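Local coordinates for protein geranyltranstransferase (IspA) (Helicobacter pylori, PDB 3LLW) that probably acts as a magnesium-dependent prenyltransferase of isoprenoid biosynthesis, a member of the farnesyl/geranylgeranyl diphosphate synthase family, at residues K38-M43 against D125-Y130; Q73-K78 against A138-H143; I79-E84 against F132-N137; V146-I151 against L197-V202. All coordinates share one frame; numbering follows the deposited sequence.

How the interactions relate
From the N terminus, helix 36-45 supplies the first half of interaction 1, which stays open until helix 117-137. Helix 73-94 then opens interaction 2 at its first turns and interaction 3 just beyond. Interaction 1 closes first, at 125-130, so it crosses both; 132-137 closes interaction 3, nested within the loop that 138-143 closes as interaction 2. Interaction 4 follows in series, joining helix 142-156 to helix 178-204. Interaction 3 touches each of the others: Leu-81 meets Phe-41, Ile-79 meets Leu-140 and Leu-148, and Ile-83 meets Met-199. Together they tie helices 36-45, 73-94, 117-137, 142-156 and 178-204, and all four contacts touch the second subunit.

Interaction 1: residues K38-M43 against D125-Y130; sequences KAFFEM and DALNTY
Helix 36-45 is laid steeply across helix 117-137, with a signed crossing angle of -72° and segment axes 10.3 Å apart, and the long side chain of Phe-40 spans that gap. Along 125-130 the first residue to touch is Ala-126. Its methyl points toward the other helix and meets the edge of the Phe-40 ring, with Ala-126 CB 3.7 Å from Phe-40 CE1; a small residue suits a place where a ring comes so near the backbone. Leu-127 divides its two methyls, CD1 lying 3.6 Å from the carbonyl oxygen Phe-40 O and CD2 3.8 Å from Phe-40 CE1. Its branched end thus fills the angle between helix backbone and ring. This is the mainly helical fold of the prenyl diphosphate synthases, and the next residue, on another face of helix 117-137, serves the dimer: Asn-128 OD1 is hydrogen-bonded to Thr-129 OG1 of the second subunit. Tyr-130 turns back to the contact and forms a T-shaped pair, offering its face to the edge of Phe-40. The planes stand at 81° with centroids 5.1 Å apart, and Phe-40 CZ comes within 3.6 Å of Tyr-130 CG, near the rim. Phe-40 reaches there with CG anti to its backbone N (chi1 178°). The hydroxyl of Tyr-130 is hydrogen-bonded to NE2 of His-25, whose ring also meets that of Phe-41.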
loop_
_atom_site.group_PDB
_atom_site.type_symbol
_atom_site.label_atom_id
_atom_site.label_comp_id
_atom_site.label_asym_id
_atom_site.label_seq_id
_atom_site.Cartn_x
_atom_site.Cartn_y
_atom_site.Cartn_z
ATOM N N LYS A 38 -18.377 7.085 -2.900
ATOM C CA LYS A 38 -18.642 7.879 -1.695
ATOM C C LYS A 38 -18.055 7.195 -0.459
ATOM O O LYS A 38 -17.514 7.863 0.426
ATOM C CB LYS A 38 -20.137 8.221 -1.498
ATOM C CG LYS A 38 -21.134 7.091 -1.766
ATOM C CD LYS A 38 -22.134 7.432 -2.891
ATOM C CE LYS A 38 -21.474 7.652 -4.266
ATOM N NZ LYS A 38 -20.914 6.405 -4.871
ATOM N N ALA A 39 -18.135 5.864 -0.432
ATOM C CA ALA A 39 -17.586 5.055 0.653
ATOM C C ALA A 39 -16.050 5.126 0.760
ATOM O O ALA A 39 -15.504 4.911 1.839
ATOM C CB ALA A 39 -18.015 3.638 0.489
ATOM N N PHE A 40 -15.372 5.419 -0.352
ATOM C CA PHE A 40 -13.903 5.507 -0.390
ATOM C C PHE A 40 -13.305 6.501 0.609
ATOM O O PHE A 40 -12.451 6.127 1.400
ATOM C CB PHE A 40 -13.399 5.817 -1.812
ATOM C CG PHE A 40 -11.901 5.956 -1.915
ATOM C CD1 PHE A 40 -11.056 4.888 -1.581
ATOM C CD2 PHE A 40 -11.330 7.149 -2.351
ATOM C CE1 PHE A 40 -9.678 5.013 -1.682
ATOM C CE2 PHE A 40 -9.943 7.289 -2.457
ATOM C CZ PHE A 40 -9.113 6.227 -2.126
ATOM N N PHE A 41 -13.769 7.751 0.580
ATOM C CA PHE A 41 -13.170 8.813 1.383
ATOM C C PHE A 41 -13.962 9.151 2.648
ATOM O O PHE A 41 -13.509 9.934 3.484
ATOM C CB PHE A 41 -12.977 10.057 0.521
ATOM C CG PHE A 41 -11.648 10.745 0.727
ATOM C CD1 PHE A 41 -10.449 10.092 0.423
ATOM C CD2 PHE A 41 -11.597 12.053 1.203
ATOM C CE1 PHE A 41 -9.206 10.734 0.598
ATOM C CE2 PHE A 41 -10.372 12.707 1.382
ATOM C CZ PHE A 41 -9.172 12.044 1.078
ATOM N N GLU A 42 -15.137 8.545 2.780
ATOM C CA GLU A 42 -16.076 8.820 3.857
ATOM C C GLU A 42 -15.456 8.836 5.263
ATOM O O GLU A 42 -15.684 9.775 6.028
ATOM C CB GLU A 42 -17.222 7.799 3.802
ATOM C CG GLU A 42 -18.456 8.222 4.559
ATOM C CD GLU A 42 -19.636 7.279 4.350
ATOM O OE1 GLU A 42 -19.795 6.748 3.228
ATOM O OE2 GLU A 42 -20.412 7.085 5.309
ATOM N N MET A 43 -14.671 7.805 5.594
ATOM C CA MET A 43 -14.019 7.721 6.907
ATOM C C MET A 43 -12.835 8.697 7.047
ATOM O O MET A 43 -12.406 9.001 8.165
ATOM C CB MET A 43 -13.578 6.285 7.223
ATOM C CG MET A 43 -14.695 5.250 7.232
ATOM S SD MET A 43 -16.142 5.680 8.233
ATOM C CE MET A 43 -17.398 5.852 7.021
ATOM N N ASP A 125 -8.043 -1.364 2.170
ATOM C CA ASP A 125 -7.031 -1.780 1.198
ATOM C C ASP A 125 -6.704 -0.695 0.182
ATOM O O ASP A 125 -5.530 -0.434 -0.097
ATOM C CB ASP A 125 -7.478 -3.040 0.460
ATOM C CG ASP A 125 -7.338 -4.291 1.293
ATOM O OD1 ASP A 125 -6.806 -4.203 2.420
ATOM O OD2 ASP A 125 -7.759 -5.370 0.810
ATOM N N ALA A 126 -7.748 -0.073 -0.362
ATOM C CA ALA A 126 -7.597 1.039 -1.297
ATOM C C ALA A 126 -6.960 2.266 -0.682
ATOM O O ALA A 126 -6.100 2.928 -1.329
ATOM C CB ALA A 126 -8.907 1.392 -1.933
ATOM N N LEU A 127 -7.363 2.585 0.551
ATOM C CA LEU A 127 -6.737 3.729 1.230
ATOM C C LEU A 127 -5.247 3.537 1.559
ATOM O O LEU A 127 -4.470 4.496 1.533
ATOM C CB LEU A 127 -7.529 4.147 2.457
ATOM C CG LEU A 127 -8.780 4.986 2.166
ATOM C CD1 LEU A 127 -9.612 5.086 3.418
ATOM C CD2 LEU A 127 -8.419 6.384 1.636
ATOM N N ASN A 128 -4.876 2.300 1.877
ATOM C CA ASN A 128 -3.489 1.876 2.006
ATOM C C ASN A 128 -2.711 2.126 0.713
ATOM O O ASN A 128 -1.693 2.780 0.760
ATOM C CB ASN A 128 -3.453 0.392 2.352
ATOM C CG ASN A 128 -2.062 -0.149 2.627
ATOM O OD1 ASN A 128 -1.031 0.553 2.555
ATOM N ND2 ASN A 128 -2.026 -1.430 2.940
ATOM N N THR A 129 -3.193 1.594 -0.418
ATOM C CA THR A 129 -2.573 1.811 -1.738
ATOM C C THR A 129 -2.618 3.269 -2.183
ATOM O O THR A 129 -1.631 3.811 -2.770
ATOM C CB THR A 129 -3.221 0.908 -2.822
ATOM O OG1 THR A 129 -3.276 -0.434 -2.338
ATOM C CG2 THR A 129 -2.406 0.914 -4.094
ATOM N N TYR A 130 -3.739 3.922 -1.882
ATOM C CA TYR A 130 -3.929 5.360 -2.234
ATOM C C TYR A 130 -2.897 6.334 -1.662
ATOM O O TYR A 130 -2.576 7.319 -2.320
ATOM C CB TYR A 130 -5.338 5.856 -1.907
ATOM C CG TYR A 130 -5.715 7.142 -2.603
ATOM C CD1 TYR A 130 -6.075 8.262 -1.875
ATOM C CD2 TYR A 130 -5.697 7.236 -3.992
ATOM C CE1 TYR A 130 -6.429 9.450 -2.513
ATOM C CE2 TYR A 130 -6.030 8.419 -4.641
ATOM C CZ TYR A 130 -6.393 9.523 -3.892
ATOM O OH TYR A 130 -6.728 10.702 -4.529
#

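Interaction 2: residues Q73-K78 against A138-H143; sequences QTEYFK and ALLESH
Polar interactions centre on one oxygen, Glu-75 OE2. The backbone N-H of Leu-139 reaches it in a short, nearly straight hydrogen bond, Leu-139 N to Glu-75 OE2 being 2.5 Å with 165° at the hydrogen. This donor approaches from above the carboxylate plane, whereas Lys-78 NZ uses the syn lone pair of Glu-75 OE2, 3.1 Å away in a salt bridge. The ammonium, three residues on, belongs to the same helix. Two donors therefore grip one oxygen of a buried carboxylate, and the nearby positive charge would be expected to keep it ionised. Glutamate suits the position because its chain is long enough to bend at chi2 (-47°) and bring the carboxylate round to the passing backbone. Thr-74 OG1 adds a weak hydrogen bond to Glu-75 OE1. On the other segment Leu-139 is the centre of an inverse gamma turn, closed by a weak bond from Leu-140 N to Ala-138 O.

Apolar contacts flank this grip. The methylene Glu-75 CB lies 3.8 Å from Leu-140 CD2, while Leu-140 CD1 approaches Tyr-76 CE1 at 4.0 Å, the two side chains roughly perpendicular. The aliphatic part of Lys-78, extended beyond CG, runs past Ala-138, with Lys-78 CD 4.0 Å from Ala-138 CA. The contact thus fastens the link between helices 117-137 and 142-156 to the first turns of helix 73-94, whose Phe-77 meets Phe-21 of helix 6-23.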
loop_
_atom_site.group_PDB
_atom_site.type_symbol
_atom_site.label_atom_id
_atom_site.label_comp_id
_atom_site.label_asym_id
_atom_site.label_seq_id
_atom_site.Cartn_x
_atom_site.Cartn_y
_atom_site.Cartn_z
ATOM N N GLN A 73 2.527 24.363 -2.007
ATOM C CA GLN A 73 1.558 24.118 -0.939
ATOM C C GLN A 73 0.653 22.913 -1.187
ATOM O O GLN A 73 0.452 22.089 -0.291
ATOM C CB GLN A 73 0.693 25.359 -0.718
ATOM C CG GLN A 73 -0.165 25.277 0.523
ATOM C CD GLN A 73 -1.429 26.099 0.431
ATOM O OE1 GLN A 73 -2.183 26.003 -0.541
ATOM N NE2 GLN A 73 -1.680 26.906 1.456
ATOM N N THR A 74 0.112 22.801 -2.395
ATOM C CA THR A 74 -0.838 21.722 -2.681
ATOM C C THR A 74 -0.134 20.364 -2.735
ATOM O O THR A 74 -0.726 19.340 -2.400
ATOM C CB THR A 74 -1.659 21.971 -3.961
ATOM O OG1 THR A 74 -0.774 22.158 -5.070
ATOM C CG2 THR A 74 -2.549 23.200 -3.802
ATOM N N GLU A 75 1.135 20.383 -3.131
ATOM C CA GLU A 75 1.973 19.204 -3.124
ATOM C C GLU A 75 2.268 18.725 -1.703
ATOM O O GLU A 75 2.268 17.519 -1.446
ATOM C CB GLU A 75 3.279 19.472 -3.877
ATOM C CG GLU A 75 3.091 20.040 -5.282
ATOM C CD GLU A 75 2.041 19.288 -6.095
ATOM O OE1 GLU A 75 1.102 19.942 -6.605
ATOM O OE2 GLU A 75 2.146 18.049 -6.215
ATOM N N TYR A 76 2.521 19.673 -0.795
ATOM C CA TYR A 76 2.727 19.381 0.624
ATOM C C TYR A 76 1.439 18.831 1.272
ATOM O O TYR A 76 1.484 17.960 2.144
ATOM C CB TYR A 76 3.195 20.635 1.350
ATOM C CG TYR A 76 4.553 21.161 0.905
ATOM C CD1 TYR A 76 5.611 20.293 0.653
ATOM C CD2 TYR A 76 4.782 22.533 0.770
ATOM C CE1 TYR A 76 6.862 20.769 0.264
ATOM C CE2 TYR A 76 6.028 23.024 0.373
ATOM C CZ TYR A 76 7.062 22.129 0.124
ATOM O OH TYR A 76 8.297 22.583 -0.264
ATOM N N PHE A 77 0.299 19.338 0.824
ATOM C CA PHE A 77 -0.982 18.879 1.324
ATOM C C PHE A 77 -1.243 17.436 0.865
ATOM O O PHE A 77 -1.698 16.630 1.649
ATOM C CB PHE A 77 -2.103 19.815 0.876
ATOM C CG PHE A 77 -2.189 21.101 1.659
ATOM C CD1 PHE A 77 -1.399 21.323 2.785
ATOM C CD2 PHE A 77 -3.115 22.078 1.292
ATOM C CE1 PHE A 77 -1.496 22.504 3.504
ATOM C CE2 PHE A 77 -3.231 23.262 2.017
ATOM C CZ PHE A 77 -2.421 23.475 3.126
ATOM N N LYS A 78 -0.906 17.122 -0.386
ATOM C CA LYS A 78 -0.967 15.755 -0.910
ATOM C C LYS A 78 -0.202 14.769 -0.023
ATOM O O LYS A 78 -0.766 13.762 0.413
ATOM C CB LYS A 78 -0.403 15.704 -2.327
ATOM C CG LYS A 78 -1.370 16.127 -3.409
ATOM C CD LYS A 78 -0.617 16.222 -4.720
ATOM C CE LYS A 78 -1.452 16.842 -5.830
ATOM N NZ LYS A 78 -0.618 17.039 -7.063
ATOM N N ALA A 138 2.677 13.674 -6.042
ATOM C CA ALA A 138 3.098 14.982 -5.537
ATOM C C ALA A 138 4.318 15.488 -6.313
ATOM O O ALA A 138 5.278 14.751 -6.516
ATOM C CB ALA A 138 3.404 14.908 -4.037
ATOM N N LEU A 139 4.274 16.748 -6.735
ATOM C CA LEU A 139 5.281 17.311 -7.641
ATOM C C LEU A 139 6.482 17.931 -6.930
ATOM O O LEU A 139 6.653 19.154 -6.941
ATOM C CB LEU A 139 4.645 18.355 -8.569
ATOM C CG LEU A 139 3.432 18.001 -9.428
ATOM C CD1 LEU A 139 3.015 19.231 -10.222
ATOM C CD2 LEU A 139 3.702 16.810 -10.355
ATOM N N LEU A 140 7.302 17.092 -6.307
ATOM C CA LEU A 140 8.596 17.529 -5.788
ATOM C C LEU A 140 9.669 16.746 -6.539
ATOM O O LEU A 140 9.345 15.961 -7.428
ATOM C CB LEU A 140 8.709 17.312 -4.271
ATOM C CG LEU A 140 7.575 17.705 -3.306
ATOM C CD1 LEU A 140 8.025 17.532 -1.853
ATOM C CD2 LEU A 140 7.058 19.136 -3.528
ATOM N N GLU A 141 10.937 16.964 -6.193
ATOM C CA GLU A 141 12.053 16.297 -6.865
ATOM C C GLU A 141 11.955 14.808 -6.649
ATOM O O GLU A 141 11.613 14.363 -5.553
ATOM C CB GLU A 141 13.396 16.809 -6.354
ATOM C CG GLU A 141 13.801 18.160 -6.922
ATOM C CD GLU A 141 14.953 18.785 -6.152
ATOM O OE1 GLU A 141 14.717 19.326 -5.044
ATOM O OE2 GLU A 141 16.097 18.735 -6.658
ATOM N N SER A 142 12.250 14.049 -7.701
ATOM C CA SER A 142 12.045 12.612 -7.702
ATOM C C SER A 142 12.700 11.917 -6.515
ATOM O O SER A 142 12.074 11.055 -5.883
ATOM C CB SER A 142 12.446 11.987 -9.044
ATOM O OG SER A 142 13.811 12.208 -9.336
ATOM N N HIS A 143 13.918 12.331 -6.172
ATOM C CA HIS A 143 14.634 11.721 -5.056
ATOM C C HIS A 143 13.962 11.981 -3.705
ATOM O O HIS A 143 14.059 11.149 -2.804
ATOM C CB HIS A 143 16.120 12.111 -5.040
ATOM C CG HIS A 143 16.377 13.525 -4.628
ATOM N ND1 HIS A 143 16.341 14.578 -5.518
ATOM C CD2 HIS A 143 16.690 14.060 -3.422
ATOM C CE1 HIS A 143 16.611 15.701 -4.876
ATOM N NE2 HIS A 143 16.828 15.415 -3.603
#

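Interaction 3: residues I79-E84 against F132-N137; sequences IALSIE and FELLSN
Ser-82 sits where the two helices come close. Its OG is flanked by both the backbone N and the carbonyl carbon (chi1 76°), which turns the hydroxyl back along its own helix to give its proton to Ile-79 O. That bond, Ser-82 OG to Ile-79 O, is 2.6 Å long and lies in the carbonyl plane, on a lone pair. With its polar atom satisfied internally, this small side chain can face a hydrocarbon surface: Leu-135 CD1 rests only 3.2 Å from Ser-82 OG. The first torsion of Leu-135 departs from a staggered value (chi1 -132°), and the twist carries CD1 into the notch between Ser-82 and Ile-79. There the methyl is 3.8 Å from Ile-79 CG2, the two side chains roughly perpendicular, and it also touches Ile-79 CA.

Within the mainly helical prenyltransferase bundle this is an antiparallel pair, helices 73-94 and 117-137, with local axes 8.3 Å apart at 167°. Leu-134 covers the other flank of Ser-82. Its CG stands anti to the carbonyl carbon, and Leu-134 CD1 lies 3.8 Å from Leu-81 CG, the two leucines meeting at a slant. Leu-81, with CG anti to its backbone N, also touches Phe-18 and Phe-21 of helix 6-23. Farther round helix 117-137, Phe-132 points away from helix 73-94 and stacks on Phe-132 of the second subunit. Leu-135 in turn packs against Ile-149 and Leu-152 of helix 142-156.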
loop_
_atom_site.group_PDB
_atom_site.type_symbol
_atom_site.label_atom_id
_atom_site.label_comp_id
_atom_site.label_asym_id
_atom_site.label_seq_id
_atom_site.Cartn_x
_atom_site.Cartn_y
_atom_site.Cartn_z
ATOM N N ILE A 79 1.064 15.091 0.260
ATOM C CA ILE A 79 1.893 14.330 1.188
ATOM C C ILE A 79 1.295 14.183 2.585
ATOM O O ILE A 79 1.263 13.079 3.148
ATOM C CB ILE A 79 3.283 14.956 1.307
ATOM C CG1 ILE A 79 3.965 14.950 -0.075
ATOM C CG2 ILE A 79 4.080 14.231 2.379
ATOM C CD1 ILE A 79 5.227 15.787 -0.177
ATOM N N ALA A 80 0.814 15.292 3.138
ATOM C CA ALA A 80 0.144 15.286 4.431
ATOM C C ALA A 80 -1.101 14.387 4.393
ATOM O O ALA A 80 -1.375 13.664 5.353
ATOM C CB ALA A 80 -0.238 16.710 4.827
ATOM N N LEU A 81 -1.822 14.436 3.273
ATOM C CA LEU A 81 -3.027 13.634 3.040
ATOM C C LEU A 81 -2.686 12.141 2.915
ATOM O O LEU A 81 -3.475 11.284 3.342
ATOM C CB LEU A 81 -3.784 14.127 1.796
ATOM C CG LEU A 81 -5.171 13.516 1.511
ATOM C CD1 LEU A 81 -6.037 13.491 2.749
ATOM C CD2 LEU A 81 -5.884 14.207 0.365
ATOM N N SER A 82 -1.504 11.822 2.384
ATOM C CA SER A 82 -1.107 10.413 2.265
ATOM C C SER A 82 -0.924 9.779 3.631
ATOM O O SER A 82 -1.283 8.621 3.829
ATOM C CB SER A 82 0.176 10.263 1.465
ATOM O OG SER A 82 1.273 10.635 2.255
ATOM N N ILE A 83 -0.373 10.548 4.569
ATOM C CA ILE A 83 -0.228 10.109 5.955
ATOM C C ILE A 83 -1.608 9.904 6.611
ATOM O O ILE A 83 -1.819 8.930 7.334
ATOM C CB ILE A 83 0.582 11.114 6.780
ATOM C CG1 ILE A 83 1.934 11.414 6.100
ATOM C CG2 ILE A 83 0.835 10.558 8.173
ATOM C CD1 ILE A 83 2.748 12.532 6.756
ATOM N N GLU A 84 -2.540 10.813 6.329
ATOM C CA GLU A 84 -3.862 10.744 6.930
ATOM C C GLU A 84 -4.619 9.518 6.399
ATOM O O GLU A 84 -5.233 8.809 7.176
ATOM C CB GLU A 84 -4.612 12.078 6.739
ATOM C CG GLU A 84 -5.960 12.240 7.491
ATOM C CD GLU A 84 -5.887 12.156 9.026
ATOM O OE1 GLU A 84 -4.790 12.313 9.621
ATOM O OE2 GLU A 84 -6.962 11.932 9.644
ATOM N N PHE A 132 0.182 5.842 -1.352
ATOM C CA PHE A 132 1.353 5.756 -2.189
ATOM C C PHE A 132 1.137 6.389 -3.550
ATOM O O PHE A 132 2.080 6.975 -4.125
ATOM C CB PHE A 132 1.870 4.307 -2.203
ATOM C CG PHE A 132 2.169 3.789 -0.805
ATOM C CD1 PHE A 132 3.319 4.190 -0.143
ATOM C CD2 PHE A 132 1.247 2.974 -0.116
ATOM C CE1 PHE A 132 3.595 3.761 1.162
ATOM C CE2 PHE A 132 1.513 2.536 1.198
ATOM C CZ PHE A 132 2.697 2.920 1.831
ATOM N N GLU A 133 -0.106 6.352 -4.030
ATOM C CA GLU A 133 -0.495 7.064 -5.245
ATOM C C GLU A 133 -0.440 8.565 -5.034
ATOM O O GLU A 133 0.113 9.277 -5.872
ATOM C CB GLU A 133 -1.883 6.655 -5.744
ATOM C CG GLU A 133 -2.217 7.207 -7.149
ATOM C CD GLU A 133 -3.538 6.693 -7.726
ATOM O OE1 GLU A 133 -4.387 6.159 -6.969
ATOM O OE2 GLU A 133 -3.723 6.833 -8.955
ATOM N N LEU A 134 -0.969 9.033 -3.905
ATOM C CA LEU A 134 -0.908 10.455 -3.545
ATOM C C LEU A 134 0.535 10.939 -3.477
ATOM O O LEU A 134 0.881 11.958 -4.074
ATOM C CB LEU A 134 -1.597 10.732 -2.202
ATOM C CG LEU A 134 -3.129 10.841 -2.141
ATOM C CD1 LEU A 134 -3.571 10.859 -0.695
ATOM C CD2 LEU A 134 -3.682 12.075 -2.896
ATOM N N LEU A 135 1.368 10.183 -2.769
ATOM C CA LEU A 135 2.779 10.542 -2.556
ATOM C C LEU A 135 3.544 10.604 -3.877
ATOM O O LEU A 135 4.213 11.586 -4.156
ATOM C CB LEU A 135 3.407 9.523 -1.613
ATOM C CG LEU A 135 4.236 9.932 -0.409
ATOM C CD1 LEU A 135 3.659 11.146 0.237
ATOM C CD2 LEU A 135 4.278 8.781 0.587
ATOM N N SER A 136 3.388 9.569 -4.704
ATOM C CA SER A 136 4.057 9.464 -6.000
ATOM C C SER A 136 3.592 10.491 -7.037
ATOM O O SER A 136 4.349 10.839 -7.955
ATOM C CB SER A 136 3.971 8.038 -6.556
ATOM O OG SER A 136 2.620 7.662 -6.794
ATOM N N ASN A 137 2.374 11.000 -6.876
ATOM C CA ASN A 137 1.875 12.081 -7.735
ATOM C C ASN A 137 2.111 13.525 -7.238
ATOM O O ASN A 137 1.779 14.485 -7.936
ATOM C CB ASN A 137 0.404 11.844 -8.072
ATOM C CG ASN A 137 0.229 10.770 -9.133
ATOM O OD1 ASN A 137 0.372 11.037 -10.324
ATOM N ND2 ASN A 137 -0.062 9.544 -8.703
#

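Interaction 4: residues V146-I151 against L197-V202; sequences VELIKI and LIMGLV
The tightest packing lies where Leu-148 drives its CD2 methyl against the backbone and one branch of the opposite helix. Leu-148 CD2 is 3.5 Å from Val-202 CG1, closer than carbons usually pack, and 3.4 Å from the carbonyl oxygen Met-199 O. The same methyl lies 3.8 Å from Met-199 CB. Leu-148 and Val-202 lie alongside, pointing opposite ways; the short, branched valine lets a methyl come this close while the segments run antiparallel, their axes 9.7 Å apart at 171°. Met-199, bent at its last torsion, swings its CE back toward Leu-148.

One turn along, Ile-151 uses both its branches. Its CG2 sits 3.7 Å from Met-199 CG and 3.9 Å from Ile-198 CD1, while Ile-151 CD1 meets Val-202 CG2 tip to tip at 3.8 Å. Ile-198 reaches Ile-151 with CG1 flanked by both its backbone N and its carbonyl carbon (chi1 62°).

Looser packing begins at Glu-147, where contact is made by the methylene alone: Glu-147 CB is 3.9 Å from Val-202 CG1. Glu-147, Ile-151 and Val-202 are all partly exposed, whereas Leu-148 and Met-199 are buried. On that inner side Leu-148 rests on Ile-79 and Met-199 on Ile-83, both of helix 73-94; on another flank Ile-198 packs against Phe-212 and Leu-215 of helix 209-236.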
loop_
_atom_site.group_PDB
_atom_site.type_symbol
_atom_site.label_atom_id
_atom_site.label_comp_id
_atom_site.label_asym_id
_atom_site.label_seq_id
_atom_site.Cartn_x
_atom_site.Cartn_y
_atom_site.Cartn_z
ATOM N N VAL A 146 10.885 9.544 -3.550
ATOM C CA VAL A 146 11.362 8.191 -3.264
ATOM C C VAL A 146 11.630 7.991 -1.776
ATOM O O VAL A 146 11.083 7.053 -1.179
ATOM C CB VAL A 146 12.562 7.779 -4.137
ATOM C CG1 VAL A 146 13.289 6.567 -3.551
ATOM C CG2 VAL A 146 12.071 7.453 -5.532
ATOM N N GLU A 147 12.410 8.895 -1.180
ATOM C CA GLU A 147 12.635 8.900 0.278
ATOM C C GLU A 147 11.359 8.925 1.141
ATOM O O GLU A 147 11.295 8.241 2.142
ATOM C CB GLU A 147 13.560 10.042 0.678
ATOM C CG GLU A 147 15.013 9.626 0.742
ATOM C CD GLU A 147 15.886 10.437 -0.200
ATOM O OE1 GLU A 147 16.009 11.667 0.003
ATOM O OE2 GLU A 147 16.448 9.838 -1.147
ATOM N N LEU A 148 10.359 9.701 0.740
ATOM C CA LEU A 148 9.127 9.838 1.516
ATOM C C LEU A 148 8.389 8.521 1.523
ATOM O O LEU A 148 7.918 8.073 2.563
ATOM C CB LEU A 148 8.240 10.944 0.940
ATOM C CG LEU A 148 8.726 12.387 1.098
ATOM C CD1 LEU A 148 7.974 13.328 0.197
ATOM C CD2 LEU A 148 8.680 12.853 2.522
ATOM N N ILE A 149 8.339 7.894 0.346
ATOM C CA ILE A 149 7.768 6.565 0.164
ATOM C C ILE A 149 8.499 5.482 0.956
ATOM O O ILE A 149 7.827 4.676 1.634
ATOM C CB ILE A 149 7.604 6.226 -1.336
ATOM C CG1 ILE A 149 6.521 7.125 -1.939
ATOM C CG2 ILE A 149 7.221 4.768 -1.532
ATOM C CD1 ILE A 149 6.330 6.972 -3.441
ATOM N N LYS A 150 9.850 5.484 0.908
ATOM C CA LYS A 150 10.682 4.605 1.754
ATOM C C LYS A 150 10.320 4.730 3.229
ATOM O O LYS A 150 10.223 3.721 3.939
ATOM C CB LYS A 150 12.182 4.968 1.670
ATOM C CG LYS A 150 12.907 4.727 0.368
ATOM C CD LYS A 150 14.426 4.830 0.621
ATOM C CE LYS A 150 15.224 4.931 -0.656
ATOM N NZ LYS A 150 16.674 4.782 -0.364
ATOM N N ILE A 151 10.158 5.971 3.691
ATOM C CA ILE A 151 9.813 6.240 5.087
ATOM C C ILE A 151 8.407 5.733 5.451
ATOM O O ILE A 151 8.261 4.968 6.399
ATOM C CB ILE A 151 9.964 7.733 5.434
ATOM C CG1 ILE A 151 11.448 8.133 5.383
ATOM C CG2 ILE A 151 9.412 8.037 6.844
ATOM C CD1 ILE A 151 11.661 9.613 5.455
ATOM N N LEU A 197 6.979 13.301 11.360
ATOM C CA LEU A 197 7.990 14.313 11.664
ATOM C C LEU A 197 9.143 14.333 10.667
ATOM O O LEU A 197 9.397 15.373 10.068
ATOM C CB LEU A 197 8.521 14.153 13.085
ATOM C CG LEU A 197 7.525 14.512 14.173
ATOM C CD1 LEU A 197 7.957 13.886 15.455
ATOM C CD2 LEU A 197 7.416 16.011 14.372
ATOM N N ILE A 198 9.779 13.183 10.430
ATOM C CA ILE A 198 10.917 13.099 9.472
ATOM C C ILE A 198 10.539 13.239 7.986
ATOM O O ILE A 198 11.378 13.640 7.143
ATOM C CB ILE A 198 11.819 11.858 9.702
ATOM C CG1 ILE A 198 11.025 10.562 9.498
ATOM C CG2 ILE A 198 12.455 11.925 11.093
ATOM C CD1 ILE A 198 11.833 9.281 9.594
ATOM N N MET A 199 9.280 12.936 7.673
ATOM C CA MET A 199 8.734 13.174 6.342
ATOM C C MET A 199 8.593 14.682 6.138
ATOM O O MET A 199 8.717 15.159 5.006
ATOM C CB MET A 199 7.393 12.446 6.099
ATOM C CG MET A 199 7.465 10.930 5.746
ATOM S SD MET A 199 5.820 10.101 5.947
ATOM C CE MET A 199 5.132 10.588 4.369
ATOM N N GLY A 200 8.366 15.424 7.230
ATOM C CA GLY A 200 8.480 16.897 7.215
ATOM C C GLY A 200 9.878 17.423 6.846
ATOM O O GLY A 200 10.002 18.389 6.078
ATOM N N LEU A 201 10.926 16.807 7.392
ATOM C CA LEU A 201 12.325 17.232 7.078
ATOM C C LEU A 201 12.681 16.926 5.624
ATOM O O LEU A 201 13.074 17.810 4.878
ATOM C CB LEU A 201 13.353 16.590 8.033
ATOM C CG LEU A 201 14.846 16.904 7.777
ATOM C CD1 LEU A 201 15.132 18.410 7.793
ATOM C CD2 LEU A 201 15.732 16.221 8.784
ATOM N N VAL A 202 12.515 15.664 5.241
ATOM C CA VAL A 202 12.708 15.190 3.875
ATOM C C VAL A 202 11.987 16.060 2.833
ATOM O O VAL A 202 12.628 16.549 1.886
ATOM C CB VAL A 202 12.304 13.685 3.767
ATOM C CG1 VAL A 202 12.153 13.233 2.321
ATOM C CG2 VAL A 202 13.331 12.825 4.473
#